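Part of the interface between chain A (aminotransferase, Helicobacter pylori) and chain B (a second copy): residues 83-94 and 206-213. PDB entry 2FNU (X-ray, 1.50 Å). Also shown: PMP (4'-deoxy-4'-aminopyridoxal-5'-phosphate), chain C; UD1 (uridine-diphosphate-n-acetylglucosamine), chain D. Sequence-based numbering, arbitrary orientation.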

# COMPACT_ATOMS: atom_id res chain seq x y z
N SER A 83 -18.51 10.57 -5.40
CA SER A 83 -17.22 9.95 -5.66
C SER A 83 -17.17 8.67 -4.85
O SER A 83 -18.06 8.40 -4.04
CB SER A 83 -16.08 10.87 -5.23
OG SER A 83 -14.81 10.34 -5.64
N PHE A 84 -16.13 7.88 -5.07
CA PHE A 84 -15.88 6.76 -4.19
C PHE A 84 -15.48 7.29 -2.82
O PHE A 84 -14.87 8.36 -2.71
CB PHE A 84 -14.80 5.85 -4.75
CG PHE A 84 -14.64 4.59 -3.97
CD1 PHE A 84 -15.72 3.70 -3.85
CD2 PHE A 84 -13.47 4.32 -3.30
CE1 PHE A 84 -15.61 2.53 -3.10
CE2 PHE A 84 -13.35 3.17 -2.53
CZ PHE A 84 -14.43 2.26 -2.44
N VAL A 85 -15.83 6.53 -1.78
CA VAL A 85 -15.70 7.03 -0.42
C VAL A 85 -14.25 7.41 -0.08
O VAL A 85 -14.04 8.27 0.77
CB VAL A 85 -16.29 6.03 0.61
CG1 VAL A 85 -15.43 4.77 0.72
CG2 VAL A 85 -16.48 6.73 1.97
N ALA A 86 -13.27 6.79 -0.75
CA ALA A 86 -11.85 7.07 -0.48
C ALA A 86 -11.52 8.56 -0.57
O ALA A 86 -10.68 9.06 0.20
CB ALA A 86 -10.96 6.30 -1.48
N THR A 87 -12.12 9.26 -1.53
CA THR A 87 -11.80 10.68 -1.73
C THR A 87 -12.02 11.48 -0.43
O THR A 87 -11.25 12.40 -0.10
CB THR A 87 -12.68 11.28 -2.86
OG1 THR A 87 -12.57 10.45 -4.03
CG2 THR A 87 -12.24 12.71 -3.18
N ALA A 88 -13.05 11.10 0.32
CA ALA A 88 -13.39 11.76 1.57
C ALA A 88 -12.76 11.08 2.80
O ALA A 88 -12.36 11.77 3.74
CB ALA A 88 -14.92 11.83 1.73
N ASN A 89 -12.67 9.74 2.81
CA ASN A 89 -12.06 9.05 3.96
C ASN A 89 -10.65 9.57 4.19
O ASN A 89 -10.21 9.71 5.33
CB ASN A 89 -11.96 7.53 3.73
CG ASN A 89 -13.25 6.75 4.03
OD1 ASN A 89 -13.32 5.54 3.76
ND2 ASN A 89 -14.26 7.41 4.60
N MET A 90 -9.92 9.83 3.10
CA MET A 90 -8.54 10.30 3.25
C MET A 90 -8.47 11.75 3.73
O MET A 90 -7.46 12.14 4.34
CB MET A 90 -7.72 10.08 1.97
CG MET A 90 -7.50 8.59 1.63
SD MET A 90 -6.75 7.65 3.01
CE MET A 90 -8.19 6.87 3.76
N LEU A 91 -9.55 12.51 3.50
CA LEU A 91 -9.65 13.85 4.12
C LEU A 91 -9.73 13.69 5.64
O LEU A 91 -8.96 14.31 6.38
CB LEU A 91 -10.85 14.67 3.59
CG LEU A 91 -10.71 15.15 2.14
CD1 LEU A 91 -12.02 15.79 1.65
CD2 LEU A 91 -9.53 16.13 1.96
N LEU A 92 -10.64 12.84 6.09
CA LEU A 92 -10.76 12.57 7.53
C LEU A 92 -9.43 12.12 8.13
O LEU A 92 -9.04 12.61 9.19
CB LEU A 92 -11.84 11.55 7.84
CG LEU A 92 -13.28 11.86 7.42
CD1 LEU A 92 -14.23 10.75 7.85
CD2 LEU A 92 -13.76 13.20 7.94
N GLU A 93 -8.72 11.22 7.45
CA GLU A 93 -7.45 10.72 7.99
C GLU A 93 -6.34 11.79 8.01
O GLU A 93 -5.33 11.61 8.68
CB GLU A 93 -6.98 9.49 7.21
CG GLU A 93 -7.77 8.24 7.56
CD GLU A 93 -7.35 7.68 8.91
OE1 GLU A 93 -8.00 8.00 9.94
OE2 GLU A 93 -6.34 6.94 8.94
N SER A 94 -6.54 12.87 7.26
CA SER A 94 -5.57 13.95 7.17
C SER A 94 -5.97 15.14 8.05
O SER A 94 -5.25 16.15 8.08
CB SER A 94 -5.41 14.36 5.70
OG SER A 94 -4.93 13.25 4.97
N LEU B 206 -11.66 -4.36 7.87
CA LEU B 206 -12.34 -3.18 7.35
C LEU B 206 -11.36 -2.02 7.11
O LEU B 206 -11.47 -1.31 6.09
CB LEU B 206 -13.46 -2.75 8.29
CG LEU B 206 -14.63 -3.72 8.33
CD1 LEU B 206 -15.42 -3.48 9.60
CD2 LEU B 206 -15.50 -3.55 7.08
N PHE B 207 -10.41 -1.85 8.03
CA PHE B 207 -9.45 -0.73 7.93
C PHE B 207 -8.59 -0.86 6.68
O PHE B 207 -8.17 0.16 6.10
CB PHE B 207 -8.57 -0.73 9.18
CG PHE B 207 -7.70 0.50 9.34
CD1 PHE B 207 -6.37 0.49 8.90
CD2 PHE B 207 -8.19 1.63 10.00
CE1 PHE B 207 -5.54 1.60 9.11
CE2 PHE B 207 -7.39 2.74 10.20
CZ PHE B 207 -6.06 2.73 9.75
N ARG B 208 -8.33 -2.10 6.28
CA ARG B 208 -7.53 -2.40 5.08
C ARG B 208 -8.21 -1.97 3.78
O ARG B 208 -7.54 -1.76 2.76
CB ARG B 208 -7.23 -3.90 5.05
CG ARG B 208 -6.40 -4.36 3.84
CD ARG B 208 -6.16 -5.88 3.85
NE ARG B 208 -7.43 -6.60 3.72
CZ ARG B 208 -7.55 -7.93 3.74
NH1 ARG B 208 -6.47 -8.71 3.85
NH2 ARG B 208 -8.76 -8.47 3.61
N SER B 209 -9.54 -1.88 3.80
CA SER B 209 -10.31 -1.65 2.57
C SER B 209 -11.51 -0.74 2.83
O SER B 209 -12.68 -1.18 2.82
CB SER B 209 -10.75 -2.98 1.94
OG SER B 209 -11.19 -2.81 0.59
N HIS B 210 -11.20 0.53 3.06
CA HIS B 210 -12.18 1.62 3.02
C HIS B 210 -13.25 1.68 4.11
O HIS B 210 -14.10 2.58 4.06
CB HIS B 210 -12.88 1.64 1.65
CG HIS B 210 -11.92 1.68 0.50
ND1 HIS B 210 -11.05 2.73 0.30
CD2 HIS B 210 -11.67 0.78 -0.49
CE1 HIS B 210 -10.31 2.49 -0.77
NE2 HIS B 210 -10.66 1.31 -1.26
N GLY B 211 -13.22 0.74 5.05
CA GLY B 211 -14.29 0.67 6.05
C GLY B 211 -15.56 0.09 5.46
O GLY B 211 -16.62 0.07 6.12
N MET B 212 -15.48 -0.42 4.23
CA MET B 212 -16.68 -0.80 3.47
C MET B 212 -17.29 -2.14 3.88
O MET B 212 -16.62 -3.18 3.85
CB MET B 212 -16.37 -0.82 1.96
CG MET B 212 -17.58 -1.03 1.04
SD MET B 212 -18.72 0.38 1.09
CE MET B 212 -17.77 1.66 0.29
N LEU B 213 -18.57 -2.08 4.24
CA LEU B 213 -19.41 -3.26 4.48
C LEU B 213 -20.37 -3.33 3.30
O LEU B 213 -21.01 -2.34 2.98
CB LEU B 213 -20.23 -3.04 5.74
CG LEU B 213 -19.43 -2.78 7.01
CD1 LEU B 213 -20.20 -1.84 7.95
CD2 LEU B 213 -19.05 -4.10 7.69
N1 PMP C . -11.07 7.95 -6.15
C2 PMP C . -12.05 7.50 -6.98
C2A PMP C . -12.80 8.54 -7.78
C3 PMP C . -12.18 6.13 -7.24
O3 PMP C . -13.04 5.71 -8.22
C4 PMP C . -11.46 5.23 -6.46
C4A PMP C . -11.68 3.73 -6.53
N4A PMP C . -13.00 3.41 -7.04
C5 PMP C . -10.48 5.71 -5.59
C6 PMP C . -10.30 7.07 -5.44
C5A PMP C . -9.55 4.78 -4.83
O4P PMP C . -8.61 4.24 -5.75
P PMP C . -7.84 2.86 -5.43
O1P PMP C . -8.87 1.78 -5.65
O2P PMP C . -6.71 2.79 -6.43
O3P PMP C . -7.37 2.89 -3.98
C1' UD1 D . -14.87 0.54 -5.88
C2' UD1 D . -15.51 1.62 -6.76
C3' UD1 D . -14.62 1.97 -7.95
C4' UD1 D . -13.18 2.23 -7.50
C5' UD1 D . -12.60 1.11 -6.63
C6' UD1 D . -12.22 -0.12 -7.46
C7' UD1 D . -17.96 1.51 -6.58
C8' UD1 D . -19.25 0.96 -7.09
N2' UD1 D . -16.83 1.14 -7.20
O1' UD1 D . -15.01 -0.71 -6.55
O3' UD1 D . -15.10 3.17 -8.58
O5' UD1 D . -13.49 0.79 -5.55
O7' UD1 D . -17.94 2.29 -5.64
N1 UD1 D . -13.38 -6.65 -11.36
C2 UD1 D . -12.54 -7.37 -12.24
N3 UD1 D . -11.28 -7.66 -11.87
C4 UD1 D . -10.80 -7.31 -10.66
C5 UD1 D . -11.57 -6.61 -9.74
C6 UD1 D . -12.88 -6.27 -10.09
O2 UD1 D . -12.97 -7.72 -13.38
O4 UD1 D . -9.64 -7.62 -10.36
C1B UD1 D . -14.76 -6.35 -11.77
C2B UD1 D . -15.58 -7.59 -11.43
O2' UD1 D . -16.49 -7.86 -12.50
C3B UD1 D . -16.31 -7.21 -10.17
C4B UD1 D . -16.50 -5.71 -10.32
O4B UD1 D . -15.33 -5.26 -11.02
O3B UD1 D . -17.58 -7.87 -10.03
C5B UD1 D . -16.60 -5.06 -8.95
O5B UD1 D . -16.72 -3.66 -9.18
PA UD1 D . -17.13 -2.65 -7.99
O1A UD1 D . -16.96 -1.25 -8.53
O2A UD1 D . -18.46 -3.12 -7.43
O3A UD1 D . -15.93 -3.00 -6.95
PB UD1 D . -15.45 -2.02 -5.75
O1B UD1 D . -16.65 -1.70 -4.86
O2B UD1 D . -14.19 -2.63 -5.16

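The most unusual feature of this contact is that its centre is a perpendicular pair of aromatic rings set at the border of a ligand site. The edge of Phe84(A) is directed at the face of His210(B), with the ring centroids 4.7 Å apart and the planes at 89°; the closest approach is 3.5 Å, from Phe84(A) CE2 to His210(B) NE2. Such T-shaped pairs are favourable because the C–H bonds at a ring edge carry slight positive charge, whereas the face above a π system is electron-rich. The example illustrates a general principle: a subunit interface can be built from the same side chains that line a binding pocket.

Phe84(A) makes the point well. One face of its ring lies against C1' of the UDP-N-acetylglucosamine, and its CB comes within 3.6 Å of C3 of the PMP ring. The CA-to-CB bond of this residue runs sideways to the other chain, yet the t rotamer brings the end of the ring nearer to it. On the partner side, the edge of the His210(B) ring has PMP O3P close to its plane, so the imidazole offers a face to one neighbour and an edge to the phosphate.

The backbone supports this placement by bringing a helix of chain A up to a tight turn of chain B. The helix runs through Thr87(A) to Leu92(A), and Asn89(A) N donates to Val85(A) O at 2.9 Å, an i to i+4 bond typical of a helix. In chain B, a type I' turn spans Ser209(B) to Met212(B), closed by Met212(B) N donating to Ser209(B) O at 3.2 Å. Both central residues, His210(B) and Gly211(B), have positive phi, a conformation that comes easily to glycine and less so to histidine. In this turn the CA-to-CB bond of His210(B) points toward chain A. Ala86(A) and His210(B) are the nearest pair by CA atoms, 6.5 Å apart, and the small alanine side chain accommodates the imidazole, with Ala86(A) CB 3.9 Å from His210(B) CE1.

Around the aromatic pair the packing is largely apolar. Met212(B) folds its chain through two p torsions, chi2 and chi3, and its terminal methyl reaches both neighbours: Met212(B) CE lies 3.9 Å from Val85(A) CG1 and 4.1 Å from Phe84(A) CE1. The methyl rests against both side chains from one side. Val85(A) CG1 also touches His210(B) CB, at 4.1 Å, which extends the apolar patch to the base of the imidazole.

Farther along the helix, Asn89(A) points toward chain B, and its OD1 lies 3.1 Å from His210(B) O; the amide is probably turned over in the model, so the nature of this polar approach stays open. Glu93(A) OE2 approaches Phe207(B) CZ at 4.3 Å, a loose approach by a carboxylate whose two oxygens are hydrogen-bonded elsewhere in the structure. Together the two stretches bury 283 Å², both sides summed.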